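Local structure of DUF5063 domain-containing protein (Bacteroides fragilis, 3NRH) at residues Glu22-Leu27 and Gln121-Phe126; Thr37-Thr42 and Arg162-Val167; Lys44-Leu49 and Val158-Ala163; Ser85-Lys90 and Lys110-Asp115. The protein is of unknown function but folds as a predominantly alpha-helical DUF5063 domain that associates with a second copy of itself. One frame throughout, in Å; residues are numbered along the deposited sequence.

Interaction 1: residues Glu22-Leu27 and Gln121-Phe126; sequences EFCAFL and QDIKDF
Cys24 aims its thiol at the seam between Ile123 and Lys124, and a second contact, Phe23 on Ile123, lies beside it. Its SG stands beside the backbone N, anti to the carbonyl carbon (chi1 -69°), which carries it out to the CG2 methyl of Ile123 at 3.7 Å. It also lies 3.6 Å from the backbone N of Lys124, and the CB of Lys124 flanks it at 3.9 Å. The sulfur therefore sits over the helix backbone itself, in keeping with the short CA separation of 6.2 Å between Cys24 and Lys124.

Phe23 extends across Ile123 at about a right angle. Contact is made by the ring atom CE2, which is 4.2 Å from Ile123 CG1, an oblique approach. One face of the same ring is covered by Leu27 CG of its own helix, offset toward the rim.

The segments 22-27 and 121-126, on helices 11-28 and 112-131, cross at -115°, with local axes 9.7 Å apart. Lys124 leaves the apolar seam through a bend at chi2 (65°) and turns its NZ to a salt bridge with Glu28; it also makes a cation-pi contact with Tyr70.

The chemistry is thus a small, largely buried patch of methyls, one aromatic ring carbon and one polarisable sulfur, held by dispersion, with the lysine charge answered at its margin.

Interaction 2: residues Thr37-Thr42 and Arg162-Val167; sequences TFVDTT and RALHDV
The carbonyl oxygen of Phe38 is gripped twice by Thr42, the residue that also presses its methyl against Leu164 of the facing helix. Thr42 OG1 donates to Phe38 O at 2.7 Å from above the carbonyl plane, while Thr42 N reaches the same oxygen at 3.0 Å from the opposite face. This is an intrahelical threonine bond within a pair of packed helices, 35-54 and 135-169, whose local segments run mostly antiparallel at -132° with axes 9.8 Å apart.

The OG1 bond helps hold the rotation of the Thr42 side chain. With OG1 beside the backbone N (chi1 -55°), CG2 is left anti to it and directed across the interface. The hydroxyl lies above the centre of the Phe38 ring, and the ring of Phe26 from helix 11-28 also packs against Thr42.

Leu164 is the central residue on the other side. Its branches divide the work: CD1 meets Thr42 at about a right angle, and CD2 faces Val39. Val39 stands opposite Leu164 in register and spreads its two methyls, CG1 lying 3.9 Å from Leu164 O and CG2 lying 4.1 Å from Val167 CG1.

Beyond this apolar row, Asp40 bonds through a salt bridge to Lys168, and Ile112 of helix 112-131 covers Leu164 as well. The far side of the 162-167 segment belongs to the dimer, where His165 bonds to Tyr50 and Gly150 of the second subunit. The tightest point between the segments is Thr42 CG2 to Leu164 CD1, a methyl pair at only 3.4 Å.

Interaction 3: residues Lys44-Leu49 and Val158-Ala163; sequences KILPLL and VNTMRA
Met161, modelled as selenomethionine, reaches Pro47 through an unusual first torsion (chi1 -94°), an extended second torsion and a bend at the selenium (chi3 80°). The extended part carries the chain out to the facing helix, and the bend brings the terminal CE methyl obliquely across the proline ring, 3.8 Å from Pro47 CB. The selenium itself rests close to the Pro47 backbone, 4.0 Å from Pro47 N. Proline offers no N-H there, and the helix is kinked here, where neither Lys44 N nor Pro47 N bonds to the preceding turn.

Leu46 takes up the inner half of the same chain. Leu46 and Met161 slide past each other in opposite directions, so that Met161 CG is 3.7 Å from Leu46 CB and 3.8 Å from Leu46 CD1. The CD1 methyl also meets Thr160 CG2 at 4.1 Å, the two side chains crossing at about a right angle. Thr160 can present its methyl because its hydroxyl is turned back to bond with Lys156 O in the preceding turn.

The segments of helices 35-54 and 135-169 are close to antiparallel, at -153°, with axes 10.1 Å apart. Phe23 of helix 11-28 packs on Leu46, and Tyr50 of the second subunit packs on Met161, placing this contact between the bundle interior and the dimer interface.

The touching residues are all buried, and the side-chain atoms that meet are carbon and selenium. Cohesion should come mainly from dispersion, to which the selenium of the modelled residue, in place of the natural sulfur, probably contributes, while the hydroxyl of Thr160 is satisfied within its own helix.

Interaction 4: residues Ser85-Lys90 and Lys110-Asp115; sequences SILAEK and KNISED
Leu87 drives a single methyl into Ile112 at about a right angle. Its CD1 lies 3.5 Å from Ile112 CB and 3.6 Å from Ile112 CG2, so it nests at the branch point of the isoleucine and does not merely graze one tip. The same methyl is 4.2 Å from the backbone N of Ser113, at the start of helix 112-131. Ile112 answers with its longer arm: CG1 stands beside the backbone N (chi1 -63°) and chi2 is extended, which brings CD1 to 3.6 Å from Lys90 O.

The next shell explains how Leu87 and Lys90 come to sit together. Helix 73-87 ends here, Ala88 departs from it with positive phi (55°), and the chain folds back so that Lys90 N donates to Leu87 O at 2.9 Å. On the other side, Asn111 occupies the N-cap position, and its backbone oxygen accepts from Asp115 N at 3.2 Å, closing the first turn.

Further out, Ser113 OG bonds to Asp91 and Ile112 pairs with Asp91 through the backbone, tying the start of the helix to the chain that follows Lys90. Thr160 and Leu164 of helix 135-169 cover Ile112. Lys90 packs on Val167 of that helix, and Glu89 forms a salt bridge with Arg35.

The arrangement is that of a two-stranded antiparallel sheet, strands 92-94 and 109-111, between two helices, its connecting loop not modelled; at its base the end of helix 73-87 and the beginning of helix 112-131 are brought together by Leu87 and Ile112.

How the interactions relate
Interactions 2 and 3 sample the same pair of helices, 35-54 and 135-169, with centres about 8 Å apart; they share Arg162 and Ala163, and both touch the second subunit. Leu164 CD1 of interaction 2 meets Leu46 CD1 of interaction 3 at 4.0 Å. Interaction 4, centred about 11 Å from interaction 2, joins it where Leu164 CD2 lies 3.7 Å from Ile112 CD1. Interaction 1 is nearest the middle of the chain and reaches interaction 3 through Phe23 CE1 and Leu46 CD2, 3.7 Å apart, but does not touch interaction 4. The segments of interaction 1 alternate along the sequence with those of interactions 2 and 3, so the contacts cross in chain order.

Interaction 1: residues Glu22-Leu27 and Gln121-Phe126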
loop_
_atom_site.group_PDB
_atom_site.type_symbol
_atom_site.label_atom_id
_atom_site.label_comp_id
_atom_site.label_asym_id
_atom_site.label_seq_id
_atom_site.Cartn_x
_atom_site.Cartn_y
_atom_site.Cartn_z
ATOM N N GLU A 22 9.524 -7.785 -10.573
ATOM C CA GLU A 22 8.432 -7.226 -11.365
ATOM C C GLU A 22 8.470 -5.703 -11.278
ATOM O O GLU A 22 8.229 -5.011 -12.268
ATOM C CB GLU A 22 7.080 -7.740 -10.853
ATOM C CG GLU A 22 6.934 -9.258 -10.921
ATOM C CD GLU A 22 6.465 -9.756 -12.272
ATOM O OE1 GLU A 22 7.033 -9.335 -13.302
ATOM O OE2 GLU A 22 5.525 -10.581 -12.302
ATOM N N PHE A 23 8.769 -5.188 -10.089
ATOM C CA PHE A 23 8.853 -3.744 -9.864
ATOM C C PHE A 23 9.994 -3.137 -10.689
ATOM O O PHE A 23 9.802 -2.156 -11.409
ATOM C CB PHE A 23 9.091 -3.465 -8.370
ATOM C CG PHE A 23 9.423 -2.024 -8.059
ATOM C CD1 PHE A 23 8.438 -1.039 -8.119
ATOM C CD2 PHE A 23 10.716 -1.662 -7.687
ATOM C CE1 PHE A 23 8.739 0.295 -7.808
ATOM C CE2 PHE A 23 11.029 -0.333 -7.374
ATOM C CZ PHE A 23 10.037 0.646 -7.434
ATOM N N CYS A 24 11.185 -3.719 -10.587
ATOM C CA CYS A 24 12.320 -3.197 -11.337
ATOM C C CYS A 24 12.076 -3.284 -12.841
ATOM O O CYS A 24 12.383 -2.347 -13.574
ATOM C CB CYS A 24 13.601 -3.945 -10.963
ATOM S SG CYS A 24 14.168 -3.594 -9.279
ATOM N N ALA A 25 11.509 -4.396 -13.294
ATOM C CA ALA A 25 11.236 -4.573 -14.719
ATOM C C ALA A 25 10.224 -3.549 -15.220
ATOM O O ALA A 25 10.360 -3.016 -16.323
ATOM C CB ALA A 25 10.730 -5.990 -14.986
ATOM N N PHE A 26 9.205 -3.277 -14.409
ATOM C CA PHE A 26 8.180 -2.310 -14.783
ATOM C C PHE A 26 8.773 -0.921 -15.010
ATOM O O PHE A 26 8.502 -0.282 -16.025
ATOM C CB PHE A 26 7.107 -2.218 -13.696
ATOM C CG PHE A 26 5.985 -1.280 -14.040
ATOM C CD1 PHE A 26 5.087 -1.597 -15.052
ATOM C CD2 PHE A 26 5.846 -0.064 -13.376
ATOM C CE1 PHE A 26 4.064 -0.716 -15.402
ATOM C CE2 PHE A 26 4.827 0.824 -13.721
ATOM C CZ PHE A 26 3.938 0.497 -14.733
ATOM N N LEU A 27 9.574 -0.450 -14.059
ATOM C CA LEU A 27 10.184 0.867 -14.180
ATOM C C LEU A 27 11.170 0.920 -15.341
ATOM O O LEU A 27 11.284 1.937 -16.023
ATOM C CB LEU A 27 10.904 1.249 -12.887
ATOM C CG LEU A 27 10.042 1.387 -11.633
ATOM C CD1 LEU A 27 10.913 1.926 -10.496
ATOM C CD2 LEU A 27 8.862 2.320 -11.905
ATOM N N GLN A 121 16.910 1.943 -6.608
ATOM C CA GLN A 121 18.309 1.728 -6.269
ATOM C C GLN A 121 18.456 0.606 -5.247
ATOM O O GLN A 121 19.303 -0.271 -5.398
ATOM C CB GLN A 121 18.941 3.009 -5.726
ATOM C CG GLN A 121 20.456 2.931 -5.590
ATOM C CD GLN A 121 21.061 4.231 -5.101
ATOM O OE1 GLN A 121 20.698 5.310 -5.569
ATOM N NE2 GLN A 121 21.998 4.136 -4.163
ATOM N N ASP A 122 17.644 0.627 -4.199
ATOM C CA ASP A 122 17.743 -0.427 -3.191
ATOM C C ASP A 122 17.231 -1.776 -3.682
ATOM O O ASP A 122 17.864 -2.803 -3.452
ATOM C CB ASP A 122 17.000 -0.034 -1.917
ATOM C CG ASP A 122 17.933 0.513 -0.848
ATOM O OD1 ASP A 122 18.881 -0.207 -0.451
ATOM O OD2 ASP A 122 17.721 1.657 -0.404
ATOM N N ILE A 123 16.094 -1.778 -4.368
ATOM C CA ILE A 123 15.525 -3.037 -4.850
ATOM C C ILE A 123 16.372 -3.689 -5.947
ATOM O O ILE A 123 16.640 -4.890 -5.899
ATOM C CB ILE A 123 14.090 -2.834 -5.381
ATOM C CG1 ILE A 123 13.235 -2.137 -4.315
ATOM C CG2 ILE A 123 13.467 -4.189 -5.744
ATOM C CD1 ILE A 123 13.148 -2.895 -3.003
ATOM N N LYS A 124 16.797 -2.896 -6.928
ATOM C CA LYS A 124 17.602 -3.416 -8.036
ATOM C C LYS A 124 18.946 -3.982 -7.574
ATOM O O LYS A 124 19.383 -5.031 -8.055
ATOM C CB LYS A 124 17.842 -2.316 -9.074
ATOM C CG LYS A 124 18.645 -2.758 -10.301
ATOM C CD LYS A 124 17.905 -3.806 -11.124
ATOM C CE LYS A 124 18.673 -4.151 -12.400
ATOM N NZ LYS A 124 17.910 -5.092 -13.278
ATOM N N ASP A 125 19.608 -3.291 -6.650
ATOM C CA ASP A 125 20.897 -3.772 -6.154
ATOM C C ASP A 125 20.723 -5.135 -5.499
ATOM O O ASP A 125 21.563 -6.028 -5.653
ATOM C CB ASP A 125 21.501 -2.787 -5.145
ATOM C CG ASP A 125 22.153 -1.589 -5.814
ATOM O OD1 ASP A 125 22.321 -1.606 -7.052
ATOM O OD2 ASP A 125 22.513 -0.629 -5.097
ATOM N N PHE A 126 19.617 -5.292 -4.778
ATOM C CA PHE A 126 19.319 -6.543 -4.103
ATOM C C PHE A 126 19.059 -7.718 -5.061
ATOM O O PHE A 126 19.712 -8.756 -4.961
ATOM C CB PHE A 126 18.105 -6.368 -3.187
ATOM C CG PHE A 126 17.492 -7.665 -2.750
ATOM C CD1 PHE A 126 18.223 -8.579 -1.996
ATOM C CD2 PHE A 126 16.197 -7.998 -3.134
ATOM C CE1 PHE A 126 17.671 -9.809 -1.632
ATOM C CE2 PHE A 126 15.635 -9.224 -2.775
ATOM C CZ PHE A 126 16.377 -10.131 -2.023
#

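Interaction 2: residues Thr37-Thr42 and Arg162-Val167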
loop_
_atom_site.group_PDB
_atom_site.type_symbol
_atom_site.label_atom_id
_atom_site.label_comp_id
_atom_site.label_asym_id
_atom_site.label_seq_id
_atom_site.Cartn_x
_atom_site.Cartn_y
_atom_site.Cartn_z
ATOM N N THR A 37 -1.476 3.973 -17.941
ATOM C CA THR A 37 -1.060 2.601 -17.680
ATOM C C THR A 37 0.020 2.569 -16.602
ATOM O O THR A 37 0.017 1.696 -15.731
ATOM C CB THR A 37 -0.518 1.940 -18.959
ATOM O OG1 THR A 37 -1.518 2.005 -19.982
ATOM C CG2 THR A 37 -0.173 0.481 -18.697
ATOM N N PHE A 38 0.941 3.526 -16.664
ATOM C CA PHE A 38 2.020 3.613 -15.690
ATOM C C PHE A 38 1.468 3.828 -14.284
ATOM O O PHE A 38 1.827 3.116 -13.344
ATOM C CB PHE A 38 2.960 4.772 -16.029
ATOM C CG PHE A 38 4.075 4.941 -15.044
ATOM C CD1 PHE A 38 5.158 4.068 -15.045
ATOM C CD2 PHE A 38 4.024 5.942 -14.082
ATOM C CE1 PHE A 38 6.174 4.189 -14.099
ATOM C CE2 PHE A 38 5.034 6.072 -13.130
ATOM C CZ PHE A 38 6.110 5.192 -13.139
ATOM N N VAL A 39 0.597 4.822 -14.145
ATOM C CA VAL A 39 0.014 5.137 -12.851
ATOM C C VAL A 39 -0.821 3.991 -12.286
ATOM O O VAL A 39 -0.655 3.616 -11.125
ATOM C CB VAL A 39 -0.852 6.414 -12.936
ATOM C CG1 VAL A 39 -1.610 6.629 -11.627
ATOM C CG2 VAL A 39 0.043 7.614 -13.221
ATOM N N ASP A 40 -1.712 3.435 -13.102
ATOM C CA ASP A 40 -2.566 2.336 -12.651
ATOM C C ASP A 40 -1.777 1.128 -12.158
ATOM O O ASP A 40 -2.112 0.536 -11.128
ATOM C CB ASP A 40 -3.501 1.869 -13.774
ATOM C CG ASP A 40 -4.555 2.895 -14.124
ATOM O OD1 ASP A 40 -4.917 3.695 -13.237
ATOM O OD2 ASP A 40 -5.035 2.890 -15.278
ATOM N N THR A 41 -0.736 0.756 -12.897
ATOM C CA THR A 41 0.068 -0.405 -12.534
ATOM C C THR A 41 0.952 -0.193 -11.311
ATOM O O THR A 41 1.100 -1.096 -10.483
ATOM C CB THR A 41 0.960 -0.847 -13.696
ATOM O OG1 THR A 41 0.147 -1.084 -14.850
ATOM C CG2 THR A 41 1.705 -2.126 -13.332
ATOM N N THR A 42 1.535 0.997 -11.198
ATOM C CA THR A 42 2.399 1.293 -10.066
ATOM C C THR A 42 1.601 1.254 -8.766
ATOM O O THR A 42 2.125 0.865 -7.721
ATOM C CB THR A 42 3.070 2.672 -10.218
ATOM O OG1 THR A 42 3.776 2.726 -11.468
ATOM C CG2 THR A 42 4.067 2.902 -9.086
ATOM N N ARG A 162 0.836 7.680 -2.073
ATOM C CA ARG A 162 -0.110 8.754 -1.786
ATOM C C ARG A 162 -0.131 9.726 -2.957
ATOM O O ARG A 162 -1.196 10.130 -3.426
ATOM C CB ARG A 162 0.291 9.516 -0.519
ATOM C CG ARG A 162 -0.784 10.497 -0.055
ATOM C CD ARG A 162 -0.221 11.729 0.653
ATOM N NE ARG A 162 0.754 11.409 1.693
ATOM C CZ ARG A 162 2.068 11.342 1.491
ATOM N NH1 ARG A 162 2.574 11.574 0.282
ATOM N NH2 ARG A 162 2.876 11.043 2.497
ATOM N N ALA A 163 1.054 10.102 -3.421
ATOM C CA ALA A 163 1.167 11.026 -4.541
ATOM C C ALA A 163 0.481 10.457 -5.780
ATOM O O ALA A 163 -0.346 11.128 -6.399
ATOM C CB ALA A 163 2.631 11.313 -4.835
ATOM N N LEU A 164 0.822 9.220 -6.136
ATOM C CA LEU A 164 0.233 8.560 -7.303
ATOM C C LEU A 164 -1.270 8.361 -7.163
ATOM O O LEU A 164 -2.002 8.438 -8.150
ATOM C CB LEU A 164 0.913 7.208 -7.551
ATOM C CG LEU A 164 2.349 7.296 -8.084
ATOM C CD1 LEU A 164 2.979 5.919 -8.110
ATOM C CD2 LEU A 164 2.336 7.908 -9.476
ATOM N N HIS A 165 -1.737 8.097 -5.945
ATOM C CA HIS A 165 -3.170 7.919 -5.729
ATOM C C HIS A 165 -3.854 9.230 -6.117
ATOM O O HIS A 165 -4.864 9.224 -6.816
ATOM C CB HIS A 165 -3.474 7.596 -4.261
ATOM C CG HIS A 165 -4.921 7.298 -3.992
ATOM N ND1 HIS A 165 -5.475 6.049 -4.185
ATOM C CD2 HIS A 165 -5.929 8.089 -3.549
ATOM C CE1 HIS A 165 -6.758 6.083 -3.867
ATOM N NE2 HIS A 165 -7.058 7.309 -3.478
ATOM N N ASP A 166 -3.286 10.351 -5.674
ATOM C CA ASP A 166 -3.850 11.665 -5.982
ATOM C C ASP A 166 -3.807 11.960 -7.482
ATOM O O ASP A 166 -4.711 12.595 -8.019
ATOM C CB ASP A 166 -3.104 12.773 -5.233
ATOM C CG ASP A 166 -3.176 12.613 -3.730
ATOM O OD1 ASP A 166 -4.274 12.326 -3.212
ATOM O OD2 ASP A 166 -2.133 12.784 -3.065
ATOM N N VAL A 167 -2.750 11.516 -8.155
ATOM C CA VAL A 167 -2.646 11.739 -9.592
ATOM C C VAL A 167 -3.814 11.064 -10.312
ATOM O O VAL A 167 -4.411 11.636 -11.220
ATOM C CB VAL A 167 -1.320 11.183 -10.152
ATOM C CG1 VAL A 167 -1.373 11.131 -11.678
ATOM C CG2 VAL A 167 -0.161 12.054 -9.687
#

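Interaction 3: residues Lys44-Leu49 and Val158-Ala163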
loop_
_atom_site.group_PDB
_atom_site.type_symbol
_atom_site.label_atom_id
_atom_site.label_comp_id
_atom_site.label_asym_id
_atom_site.label_seq_id
_atom_site.Cartn_x
_atom_site.Cartn_y
_atom_site.Cartn_z
ATOM N N LYS A 44 -0.597 -0.762 -8.079
ATOM C CA LYS A 44 -0.855 -2.162 -7.755
ATOM C C LYS A 44 0.452 -2.816 -7.299
ATOM O O LYS A 44 0.471 -3.588 -6.332
ATOM C CB LYS A 44 -1.420 -2.910 -8.966
ATOM C CG LYS A 44 -2.813 -2.442 -9.368
ATOM C CD LYS A 44 -3.301 -3.107 -10.640
ATOM C CE LYS A 44 -4.597 -2.454 -11.111
ATOM N NZ LYS A 44 -5.103 -3.031 -12.382
ATOM N N ILE A 45 1.548 -2.496 -7.980
ATOM C CA ILE A 45 2.840 -3.074 -7.620
ATOM C C ILE A 45 3.369 -2.568 -6.274
ATOM O O ILE A 45 3.844 -3.354 -5.459
ATOM C CB ILE A 45 3.915 -2.790 -8.703
ATOM C CG1 ILE A 45 3.510 -3.439 -10.028
ATOM C CG2 ILE A 45 5.263 -3.344 -8.255
ATOM C CD1 ILE A 45 4.443 -3.117 -11.174
ATOM N N LEU A 46 3.274 -1.264 -6.026
ATOM C CA LEU A 46 3.787 -0.713 -4.774
ATOM C C LEU A 46 3.206 -1.317 -3.496
ATOM O O LEU A 46 3.955 -1.672 -2.586
ATOM C CB LEU A 46 3.624 0.810 -4.748
ATOM C CG LEU A 46 4.456 1.585 -5.780
ATOM C CD1 LEU A 46 4.222 3.072 -5.588
ATOM C CD2 LEU A 46 5.928 1.262 -5.625
ATOM N N PRO A 47 1.871 -1.442 -3.398
ATOM C CA PRO A 47 1.346 -2.028 -2.158
ATOM C C PRO A 47 1.781 -3.476 -1.955
ATOM O O PRO A 47 1.978 -3.920 -0.823
ATOM C CB PRO A 47 -0.171 -1.873 -2.307
ATOM C CG PRO A 47 -0.384 -1.864 -3.798
ATOM C CD PRO A 47 0.778 -1.029 -4.299
ATOM N N LEU A 48 1.935 -4.210 -3.050
ATOM C CA LEU A 48 2.362 -5.600 -2.947
ATOM C C LEU A 48 3.827 -5.649 -2.521
ATOM O O LEU A 48 4.224 -6.507 -1.735
ATOM C CB LEU A 48 2.181 -6.320 -4.286
ATOM C CG LEU A 48 2.527 -7.816 -4.277
ATOM C CD1 LEU A 48 1.722 -8.547 -3.212
ATOM C CD2 LEU A 48 2.252 -8.393 -5.649
ATOM N N LEU A 49 4.628 -4.724 -3.043
ATOM C CA LEU A 49 6.043 -4.667 -2.700
ATOM C C LEU A 49 6.198 -4.338 -1.215
ATOM O O LEU A 49 7.028 -4.929 -0.517
ATOM C CB LEU A 49 6.754 -3.614 -3.562
ATOM C CG LEU A 49 8.262 -3.412 -3.371
ATOM C CD1 LEU A 49 9.014 -4.691 -3.699
ATOM C CD2 LEU A 49 8.737 -2.273 -4.272
ATOM N N VAL A 158 5.496 4.584 0.553
ATOM C CA VAL A 158 4.171 5.040 0.969
ATOM C C VAL A 158 3.894 6.482 0.531
ATOM O O VAL A 158 2.764 6.817 0.165
ATOM C CB VAL A 158 3.972 4.901 2.496
ATOM C CG1 VAL A 158 3.965 3.427 2.879
ATOM C CG2 VAL A 158 5.065 5.629 3.242
ATOM N N ASN A 159 4.919 7.330 0.556
ATOM C CA ASN A 159 4.753 8.721 0.128
ATOM C C ASN A 159 4.405 8.753 -1.356
ATOM O O ASN A 159 3.537 9.512 -1.789
ATOM C CB ASN A 159 6.035 9.533 0.348
ATOM C CG ASN A 159 6.340 9.773 1.813
ATOM O OD1 ASN A 159 5.468 9.656 2.671
ATOM N ND2 ASN A 159 7.587 10.130 2.103
ATOM N N THR A 160 5.083 7.914 -2.134
ATOM C CA THR A 160 4.849 7.850 -3.572
ATOM C C THR A 160 3.460 7.305 -3.875
ATOM O O THR A 160 2.802 7.750 -4.814
ATOM C CB THR A 160 5.900 6.962 -4.267
ATOM O OG1 THR A 160 7.207 7.487 -4.005
ATOM C CG2 THR A 160 5.670 6.936 -5.770
HETATM N N MSE A 161 3.019 6.333 -3.083
HETATM C CA MSE A 161 1.694 5.758 -3.268
HETATM C C MSE A 161 0.634 6.834 -3.080
HETATM O O MSE A 161 -0.347 6.891 -3.825
HETATM C CB MSE A 161 1.444 4.645 -2.255
HETATM C CG MSE A 161 1.774 3.266 -2.752
HETATM SE SE MSE A 161 1.197 1.960 -1.456
HETATM C CE MSE A 161 -0.668 1.910 -1.911
ATOM N N ARG A 162 0.836 7.680 -2.073
ATOM C CA ARG A 162 -0.110 8.754 -1.786
ATOM C C ARG A 162 -0.131 9.726 -2.957
ATOM O O ARG A 162 -1.196 10.130 -3.426
ATOM C CB ARG A 162 0.291 9.516 -0.519
ATOM C CG ARG A 162 -0.784 10.497 -0.055
ATOM C CD ARG A 162 -0.221 11.729 0.653
ATOM N NE ARG A 162 0.754 11.409 1.693
ATOM C CZ ARG A 162 2.068 11.342 1.491
ATOM N NH1 ARG A 162 2.574 11.574 0.282
ATOM N NH2 ARG A 162 2.876 11.043 2.497
ATOM N N ALA A 163 1.054 10.102 -3.421
ATOM C CA ALA A 163 1.167 11.026 -4.541
ATOM C C ALA A 163 0.481 10.457 -5.780
ATOM O O ALA A 163 -0.346 11.128 -6.399
ATOM C CB ALA A 163 2.631 11.313 -4.835
#

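Interaction 4: residues Ser85-Lys90 and Lys110-Asp115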
loop_
_atom_site.group_PDB
_atom_site.type_symbol
_atom_site.label_atom_id
_atom_site.label_comp_id
_atom_site.label_asym_id
_atom_site.label_seq_id
_atom_site.Cartn_x
_atom_site.Cartn_y
_atom_site.Cartn_z
ATOM N N SER A 85 9.634 12.230 -17.362
ATOM C CA SER A 85 9.016 12.530 -18.654
ATOM C C SER A 85 7.623 11.915 -18.785
ATOM O O SER A 85 6.718 12.522 -19.361
ATOM C CB SER A 85 9.902 12.033 -19.801
ATOM O OG SER A 85 11.160 12.685 -19.785
ATOM N N ILE A 86 7.452 10.711 -18.249
ATOM C CA ILE A 86 6.165 10.024 -18.299
ATOM C C ILE A 86 5.125 10.771 -17.476
ATOM O O ILE A 86 3.991 10.968 -17.921
ATOM C CB ILE A 86 6.267 8.579 -17.732
ATOM C CG1 ILE A 86 7.331 7.774 -18.482
ATOM C CG2 ILE A 86 4.913 7.886 -17.824
ATOM C CD1 ILE A 86 7.017 7.536 -19.945
ATOM N N LEU A 87 5.516 11.183 -16.273
ATOM C CA LEU A 87 4.623 11.898 -15.363
ATOM C C LEU A 87 4.390 13.365 -15.727
ATOM O O LEU A 87 3.324 13.901 -15.469
ATOM C CB LEU A 87 5.153 11.789 -13.925
ATOM C CG LEU A 87 4.974 10.419 -13.269
ATOM C CD1 LEU A 87 5.752 10.378 -11.970
ATOM C CD2 LEU A 87 3.491 10.179 -13.014
ATOM N N ALA A 88 5.386 13.997 -16.336
ATOM C CA ALA A 88 5.302 15.404 -16.744
ATOM C C ALA A 88 4.942 16.288 -15.552
ATOM O O ALA A 88 5.519 16.148 -14.489
ATOM C CB ALA A 88 4.270 15.567 -17.852
ATOM N N GLU A 89 3.986 17.200 -15.719
ATOM C CA GLU A 89 3.556 18.071 -14.615
ATOM C C GLU A 89 3.041 17.316 -13.375
ATOM O O GLU A 89 2.935 17.899 -12.296
ATOM C CB GLU A 89 2.495 19.085 -15.110
ATOM C CG GLU A 89 1.935 18.849 -16.518
ATOM C CD GLU A 89 0.811 17.814 -16.570
ATOM O OE1 GLU A 89 -0.131 17.898 -15.741
ATOM O OE2 GLU A 89 0.871 16.927 -17.457
ATOM N N LYS A 90 2.728 16.030 -13.541
ATOM C CA LYS A 90 2.238 15.151 -12.453
ATOM C C LYS A 90 3.338 14.681 -11.512
ATOM O O LYS A 90 3.076 14.117 -10.449
ATOM C CB LYS A 90 1.625 13.879 -13.040
ATOM C CG LYS A 90 0.173 13.693 -12.792
ATOM C CD LYS A 90 -0.600 14.639 -13.669
ATOM C CE LYS A 90 -1.425 15.689 -12.923
ATOM N NZ LYS A 90 -2.561 16.012 -13.835
ATOM N N LYS A 110 8.405 17.598 -3.653
ATOM C CA LYS A 110 9.010 16.311 -3.966
ATOM C C LYS A 110 8.631 15.892 -5.379
ATOM O O LYS A 110 7.722 16.461 -5.985
ATOM C CB LYS A 110 8.525 15.246 -2.977
ATOM C CG LYS A 110 9.121 15.346 -1.580
ATOM C CD LYS A 110 10.588 14.942 -1.583
ATOM C CE LYS A 110 11.161 14.894 -0.175
ATOM N NZ LYS A 110 12.587 14.456 -0.174
ATOM N N ASN A 111 9.339 14.897 -5.900
ATOM C CA ASN A 111 9.070 14.382 -7.234
ATOM C C ASN A 111 8.909 12.871 -7.169
ATOM O O ASN A 111 9.750 12.169 -6.609
ATOM C CB ASN A 111 10.213 14.736 -8.188
ATOM C CG ASN A 111 10.255 16.213 -8.522
ATOM O OD1 ASN A 111 9.343 16.744 -9.155
ATOM N ND2 ASN A 111 11.313 16.884 -8.092
ATOM N N ILE A 112 7.814 12.379 -7.733
ATOM C CA ILE A 112 7.555 10.944 -7.753
ATOM C C ILE A 112 8.715 10.219 -8.441
ATOM O O ILE A 112 9.171 9.175 -7.979
ATOM C CB ILE A 112 6.248 10.631 -8.510
ATOM C CG1 ILE A 112 5.057 11.265 -7.780
ATOM C CG2 ILE A 112 6.066 9.123 -8.634
ATOM C CD1 ILE A 112 3.735 11.171 -8.546
ATOM N N SER A 113 9.201 10.783 -9.543
ATOM C CA SER A 113 10.295 10.161 -10.280
ATOM C C SER A 113 11.529 9.913 -9.413
ATOM O O SER A 113 12.169 8.870 -9.528
ATOM C CB SER A 113 10.670 11.024 -11.491
ATOM O OG SER A 113 11.063 12.321 -11.084
ATOM N N GLU A 114 11.859 10.862 -8.539
ATOM C CA GLU A 114 13.020 10.706 -7.675
ATOM C C GLU A 114 12.765 9.637 -6.624
ATOM O O GLU A 114 13.650 8.837 -6.328
ATOM C CB GLU A 114 13.377 12.032 -6.998
ATOM C CG GLU A 114 14.758 12.025 -6.369
ATOM C CD GLU A 114 15.131 13.359 -5.755
ATOM O OE1 GLU A 114 14.885 14.400 -6.399
ATOM O OE2 GLU A 114 15.682 13.363 -4.634
ATOM N N ASP A 115 11.559 9.628 -6.057
ATOM C CA ASP A 115 11.198 8.624 -5.058
ATOM C C ASP A 115 11.316 7.226 -5.661
ATOM O O ASP A 115 11.912 6.325 -5.061
ATOM C CB ASP A 115 9.753 8.803 -4.575
ATOM C CG ASP A 115 9.572 10.014 -3.682
ATOM O OD1 ASP A 115 10.331 10.157 -2.702
ATOM O OD2 ASP A 115 8.652 10.817 -3.953
#